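Local coordinates for thiamin pyrophosphokinase family protein (Enterococcus faecalis, PDB 3MEL) that probably transfers diphosphate from ATP to thiamine to make thiamine diphosphate, a product held with magnesium ions in this structure, at residues Leu45-Phe50 with Gln81-Glu86; Asn166-Arg171 with Leu176-Val181. All coordinates share one frame; numbering follows the deposited sequence.

Contact 1: residues Leu45-Phe50 with Gln81-Glu86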
loop_
_atom_site.group_PDB
_atom_site.type_symbol
_atom_site.label_atom_id
_atom_site.label_comp_id
_atom_site.label_asym_id
_atom_site.label_seq_id
_atom_site.Cartn_x
_atom_site.Cartn_y
_atom_site.Cartn_z
ATOM N N LEU A 45 -17.844 -9.407 -18.572
ATOM C CA LEU A 45 -18.049 -10.094 -17.293
ATOM C C LEU A 45 -18.259 -9.064 -16.185
ATOM O O LEU A 45 -17.394 -8.221 -15.959
ATOM C CB LEU A 45 -16.862 -11.007 -16.975
ATOM C CG LEU A 45 -16.876 -11.854 -15.698
ATOM C CD1 LEU A 45 -18.031 -12.843 -15.701
ATOM C CD2 LEU A 45 -15.539 -12.580 -15.515
ATOM N N ALA A 46 -19.424 -9.104 -15.530
ATOM C CA ALA A 46 -19.718 -8.176 -14.427
ATOM C C ALA A 46 -19.764 -8.901 -13.072
ATOM O O ALA A 46 -20.500 -9.874 -12.910
ATOM C CB ALA A 46 -20.998 -7.432 -14.688
ATOM N N VAL A 47 -18.955 -8.445 -12.113
ATOM C CA VAL A 47 -18.807 -9.152 -10.838
ATOM C C VAL A 47 -18.912 -8.260 -9.598
ATOM O O VAL A 47 -18.428 -7.128 -9.569
ATOM C CB VAL A 47 -17.468 -9.913 -10.762
ATOM C CG1 VAL A 47 -17.602 -11.098 -9.825
ATOM C CG2 VAL A 47 -17.063 -10.390 -12.119
ATOM N N GLY A 48 -19.534 -8.794 -8.557
ATOM C CA GLY A 48 -19.709 -8.039 -7.334
ATOM C C GLY A 48 -21.056 -8.265 -6.701
ATOM O O GLY A 48 -21.774 -9.165 -7.088
ATOM N N ASP A 49 -21.387 -7.452 -5.709
ATOM C CA ASP A 49 -22.675 -7.536 -5.042
ATOM C C ASP A 49 -23.460 -6.325 -5.490
ATOM O O ASP A 49 -24.671 -6.236 -5.315
ATOM C CB ASP A 49 -22.498 -7.562 -3.526
ATOM C CG ASP A 49 -21.426 -6.608 -3.045
ATOM O OD1 ASP A 49 -21.593 -5.390 -3.240
ATOM O OD2 ASP A 49 -20.419 -7.066 -2.460
ATOM N N PHE A 50 -22.730 -5.396 -6.088
ATOM C CA PHE A 50 -23.313 -4.246 -6.757
ATOM C C PHE A 50 -24.121 -3.374 -5.819
ATOM O O PHE A 50 -25.004 -2.650 -6.262
ATOM C CB PHE A 50 -24.147 -4.686 -7.977
ATOM C CG PHE A 50 -23.339 -5.389 -9.038
ATOM C CD1 PHE A 50 -22.602 -4.671 -9.946
ATOM C CD2 PHE A 50 -23.304 -6.765 -9.105
ATOM C CE1 PHE A 50 -21.856 -5.308 -10.904
ATOM C CE2 PHE A 50 -22.551 -7.407 -10.067
ATOM C CZ PHE A 50 -21.827 -6.676 -10.961
ATOM N N GLN A 81 -11.433 -10.241 -5.315
ATOM C CA GLN A 81 -10.975 -11.627 -5.205
ATOM C C GLN A 81 -11.848 -12.542 -6.052
ATOM O O GLN A 81 -11.353 -13.412 -6.770
ATOM C CB GLN A 81 -10.959 -12.113 -3.759
ATOM C CG GLN A 81 -9.747 -11.660 -2.973
ATOM C CD GLN A 81 -9.902 -11.899 -1.481
ATOM O OE1 GLN A 81 -10.932 -11.565 -0.886
ATOM N NE2 GLN A 81 -8.878 -12.478 -0.867
ATOM N N LEU A 82 -13.153 -12.320 -5.971
ATOM C CA LEU A 82 -14.117 -13.131 -6.697
ATOM C C LEU A 82 -13.942 -13.028 -8.214
ATOM O O LEU A 82 -13.807 -14.051 -8.908
ATOM C CB LEU A 82 -15.537 -12.730 -6.307
ATOM C CG LEU A 82 -16.584 -13.617 -6.977
ATOM C CD1 LEU A 82 -16.282 -15.089 -6.704
ATOM C CD2 LEU A 82 -17.970 -13.236 -6.529
ATOM N N ALA A 83 -13.945 -11.789 -8.712
ATOM C CA ALA A 83 -13.772 -11.511 -10.133
ATOM C C ALA A 83 -12.493 -12.119 -10.674
ATOM O O ALA A 83 -12.500 -12.686 -11.748
ATOM C CB ALA A 83 -13.813 -10.034 -10.398
ATOM N N LEU A 84 -11.392 -12.025 -9.935
ATOM C CA LEU A 84 -10.144 -12.620 -10.411
ATOM C C LEU A 84 -10.249 -14.128 -10.608
ATOM O O LEU A 84 -9.837 -14.641 -11.641
ATOM C CB LEU A 84 -8.963 -12.281 -9.501
ATOM C CG LEU A 84 -7.580 -12.882 -9.837
ATOM C CD1 LEU A 84 -7.040 -12.511 -11.255
ATOM C CD2 LEU A 84 -6.591 -12.496 -8.743
ATOM N N GLN A 85 -10.800 -14.838 -9.632
ATOM C CA GLN A 85 -10.960 -16.282 -9.746
ATOM C C GLN A 85 -11.885 -16.679 -10.911
ATOM O O GLN A 85 -11.586 -17.610 -11.661
ATOM C CB GLN A 85 -11.464 -16.873 -8.422
ATOM C CG GLN A 85 -11.279 -18.400 -8.306
ATOM C CD GLN A 85 -11.400 -18.895 -6.882
ATOM O OE1 GLN A 85 -11.610 -18.102 -5.959
ATOM N NE2 GLN A 85 -11.262 -20.209 -6.690
ATOM N N GLU A 86 -13.003 -15.976 -11.057
ATOM C CA GLU A 86 -13.931 -16.257 -12.142
ATOM C C GLU A 86 -13.234 -16.098 -13.487
ATOM O O GLU A 86 -13.365 -16.945 -14.375
ATOM C CB GLU A 86 -15.139 -15.313 -12.094
ATOM C CG GLU A 86 -16.106 -15.514 -10.933
ATOM C CD GLU A 86 -16.666 -16.932 -10.844
ATOM O OE1 GLU A 86 -16.748 -17.621 -11.881
ATOM O OE2 GLU A 86 -17.027 -17.364 -9.721
#
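Leu45 opens strand 45-48 by reaching the helix loosely, its CD2 branch 4.4 Å from the CB of Glu86, near the aliphatic root of a side chain whose carboxylate leads away to a salt bridge with Arg90. Ala46 turns its methyl to the other side of the sheet. Val47 then carries most of the contact, with its CA 5.6 Å from that of Ala83. Its CB and CG2 both sit against the Ala83 methyl, CB to CB being 3.7 Å. The other branch, CG1, stands anti to the backbone N (chi1 -153°), which sends it past the methyl: it lies 3.9 Å from Ala83 CA and equally far from the CG of Leu82. With only an alanine methyl at the closest point, the axes of strand 45-48 and helix 81-86 come within 7.7 Å, consistent with close packing; their N-to-C directions are 144° apart, roughly antiparallel. The fold here is a three-layer alpha/beta arrangement: 45-48 runs between parallel strands 68-70 and 26-29, and helix 79-90, lying on one face of the sheet, belongs to the crossover from 68-70 to 95-99. Ile69 and Val27, on those flanking strands, also touch Val47. At Gly48 the backbone takes a phi of 141°, where a CB would run into the preceding carbonyl oxygen. The chain then leaves the sheet at the C-terminal end of the strand, and Asp49 turns to the site, where it binds magnesium, touches thiamine diphosphate and forms a salt bridge with Lys75. Phe50 N is held by Asp30, which also binds magnesium.

Contact 2: residues Asn166-Arg171 with Leu176-Val181; sequences NLTLRR and LTNQDV
Leu176 lies across Leu167 and Leu169 on one face of the hairpin, its CD1 touching both. From its CB, 3.6 Å from the carbonyl O of Leu167, the chain runs to CG, which meets Leu169 CD1 at 3.9 Å. The terminal CD1 then touches Leu167 CD2 at 3.6 Å and also Leu169 CD1. Setting CG anti to the carbonyl carbon (chi1 -62°) carries CG and CD1 toward these two leucines; Tyr187 adds to the cluster. Strand 167-170 is an outer strand of a three-stranded antiparallel sheet with 196-200 and 144-148, in the vitamin B1 binding region.

Leu167 and Gln179 are bonded in both directions: Leu167 N to Gln179 O is 2.7 Å, while Gln179 N meets Leu167 O from 57° out of the carbonyl plane. Asn166 faces the same glutamine, making a G1 bulge, and its own N turns instead to Asp180 OD1 at 3.0 Å, nearly in line with the C-O bond. Where the second strand turns its corner, Asn178 N bonds to Thr168 OG1 at 3.1 Å. Farther along, Arg170 folds back at chi2 so that its guanidinium lies over the Thr168 methyl and meets Thr177 at an edge; its NH1 makes a weak bond to Leu176 O. Beside the apolar leucine face, side-chain oxygens of Asp180 and Thr168 thus take backbone N-H groups where the strands depart from regular pairing.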
loop_
_atom_site.group_PDB
_atom_site.type_symbol
_atom_site.label_atom_id
_atom_site.label_comp_id
_atom_site.label_asym_id
_atom_site.label_seq_id
_atom_site.Cartn_x
_atom_site.Cartn_y
_atom_site.Cartn_z
ATOM N N ASN A 166 19.261 -14.568 -0.607
ATOM C CA ASN A 166 20.215 -14.500 -1.713
ATOM C C ASN A 166 19.669 -13.634 -2.830
ATOM O O ASN A 166 19.446 -14.107 -3.939
ATOM C CB ASN A 166 20.560 -15.912 -2.219
ATOM C CG ASN A 166 21.733 -15.929 -3.187
ATOM O OD1 ASN A 166 22.679 -15.142 -3.071
ATOM N ND2 ASN A 166 21.674 -16.837 -4.158
ATOM N N LEU A 167 19.441 -12.362 -2.535
ATOM C CA LEU A 167 18.878 -11.456 -3.528
ATOM C C LEU A 167 19.973 -10.704 -4.275
ATOM O O LEU A 167 20.574 -9.770 -3.728
ATOM C CB LEU A 167 17.900 -10.463 -2.882
ATOM C CG LEU A 167 17.375 -9.368 -3.814
ATOM C CD1 LEU A 167 16.805 -9.967 -5.070
ATOM C CD2 LEU A 167 16.360 -8.504 -3.129
ATOM N N THR A 168 20.230 -11.119 -5.516
ATOM C CA THR A 168 21.209 -10.457 -6.372
ATOM C C THR A 168 20.436 -9.668 -7.405
ATOM O O THR A 168 19.392 -10.101 -7.872
ATOM C CB THR A 168 22.131 -11.463 -7.094
ATOM O OG1 THR A 168 22.786 -12.313 -6.144
ATOM C CG2 THR A 168 23.186 -10.732 -7.897
ATOM N N LEU A 169 20.950 -8.517 -7.790
ATOM C CA LEU A 169 20.159 -7.589 -8.569
ATOM C C LEU A 169 21.094 -6.677 -9.374
ATOM O O LEU A 169 21.838 -5.891 -8.808
ATOM C CB LEU A 169 19.237 -6.847 -7.588
ATOM C CG LEU A 169 18.636 -5.444 -7.633
ATOM C CD1 LEU A 169 17.899 -5.200 -6.333
ATOM C CD2 LEU A 169 19.694 -4.384 -7.816
ATOM N N ARG A 170 21.080 -6.822 -10.699
ATOM C CA ARG A 170 21.999 -6.086 -11.574
ATOM C C ARG A 170 21.320 -5.144 -12.567
ATOM O O ARG A 170 20.096 -4.991 -12.580
ATOM C CB ARG A 170 22.898 -7.052 -12.356
ATOM C CG ARG A 170 23.906 -7.826 -11.519
ATOM C CD ARG A 170 25.061 -6.948 -11.025
ATOM N NE ARG A 170 25.927 -7.688 -10.108
ATOM C CZ ARG A 170 25.883 -7.579 -8.782
ATOM N NH1 ARG A 170 25.028 -6.737 -8.209
ATOM N NH2 ARG A 170 26.705 -8.300 -8.025
ATOM N N ARG A 171 22.153 -4.525 -13.403
ATOM C CA ARG A 171 21.708 -3.586 -14.433
ATOM C C ARG A 171 20.793 -2.473 -13.903
ATOM O O ARG A 171 20.073 -1.838 -14.676
ATOM C CB ARG A 171 21.039 -4.326 -15.592
ATOM C CG ARG A 171 21.846 -5.480 -16.166
ATOM C CD ARG A 171 21.497 -5.653 -17.633
ATOM N NE ARG A 171 20.836 -6.918 -17.970
ATOM C CZ ARG A 171 20.098 -7.108 -19.070
ATOM N NH1 ARG A 171 19.897 -6.113 -19.937
ATOM N NH2 ARG A 171 19.542 -8.291 -19.301
ATOM N N LEU A 176 22.169 -4.936 -5.221
ATOM C CA LEU A 176 22.308 -5.779 -4.055
ATOM C C LEU A 176 23.012 -6.966 -4.628
ATOM O O LEU A 176 22.933 -7.210 -5.829
ATOM C CB LEU A 176 20.957 -6.233 -3.510
ATOM C CG LEU A 176 20.005 -5.157 -3.013
ATOM C CD1 LEU A 176 18.650 -5.779 -2.752
ATOM C CD2 LEU A 176 20.561 -4.430 -1.785
ATOM N N THR A 177 23.707 -7.712 -3.787
ATOM C CA THR A 177 24.365 -8.894 -4.290
ATOM C C THR A 177 24.470 -9.956 -3.204
ATOM O O THR A 177 25.112 -9.745 -2.180
ATOM C CB THR A 177 25.721 -8.544 -4.990
ATOM O OG1 THR A 177 26.736 -9.462 -4.582
ATOM C CG2 THR A 177 26.154 -7.111 -4.690
ATOM N N ASN A 178 23.793 -11.080 -3.434
ATOM C CA ASN A 178 23.745 -12.188 -2.487
ATOM C C ASN A 178 23.129 -11.757 -1.150
ATOM O O ASN A 178 23.455 -12.294 -0.084
ATOM C CB ASN A 178 25.146 -12.763 -2.301
ATOM C CG ASN A 178 25.730 -13.303 -3.600
ATOM O OD1 ASN A 178 25.306 -14.357 -4.086
ATOM N ND2 ASN A 178 26.706 -12.585 -4.171
ATOM N N GLN A 179 22.221 -10.789 -1.238
ATOM C CA GLN A 179 21.624 -10.128 -0.085
ATOM C C GLN A 179 20.596 -10.990 0.631
ATOM O O GLN A 179 19.649 -11.471 0.012
ATOM C CB GLN A 179 20.924 -8.858 -0.551
ATOM C CG GLN A 179 20.355 -8.029 0.557
ATOM C CD GLN A 179 21.441 -7.507 1.463
ATOM O OE1 GLN A 179 22.141 -6.555 1.116
ATOM N NE2 GLN A 179 21.604 -8.137 2.627
ATOM N N ASP A 180 20.768 -11.184 1.935
ATOM C CA ASP A 180 19.690 -11.765 2.726
ATOM C C ASP A 180 18.819 -10.629 3.245
ATOM O O ASP A 180 19.323 -9.591 3.669
ATOM C CB ASP A 180 20.211 -12.646 3.864
ATOM C CG ASP A 180 20.540 -14.058 3.405
ATOM O OD1 ASP A 180 20.437 -14.335 2.189
ATOM O OD2 ASP A 180 20.901 -14.895 4.261
ATOM N N VAL A 181 17.508 -10.826 3.153
ATOM C CA VAL A 181 16.519 -9.829 3.537
ATOM C C VAL A 181 15.652 -10.500 4.594
ATOM O O VAL A 181 14.781 -11.297 4.265
ATOM C CB VAL A 181 15.652 -9.397 2.313
ATOM C CG1 VAL A 181 14.598 -8.391 2.712
ATOM C CG2 VAL A 181 16.519 -8.814 1.222
#

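Overall arrangement
Contacts 1 and 2 lie in the catalytic and vitamin B1 binding regions, on opposite sides of the chain's centre. Their centres are 38 Å apart and their nearest atoms about 24 Å; along the chain, contact 1 closes before contact 2 opens. Contact 1 adjoins the ligand pocket, to which its Asp49 belongs: the side chain of Ala83 is about 8 Å from thiamine diphosphate and that of Leu82 about 8 Å from a magnesium ion, while Asp79 and Thr80 lie at the start of the same helix. Contact 2 is remote from that pocket, in the beta-rich domain, although a separate magnesium ion lies about 3 Å from the Asn166 side chain.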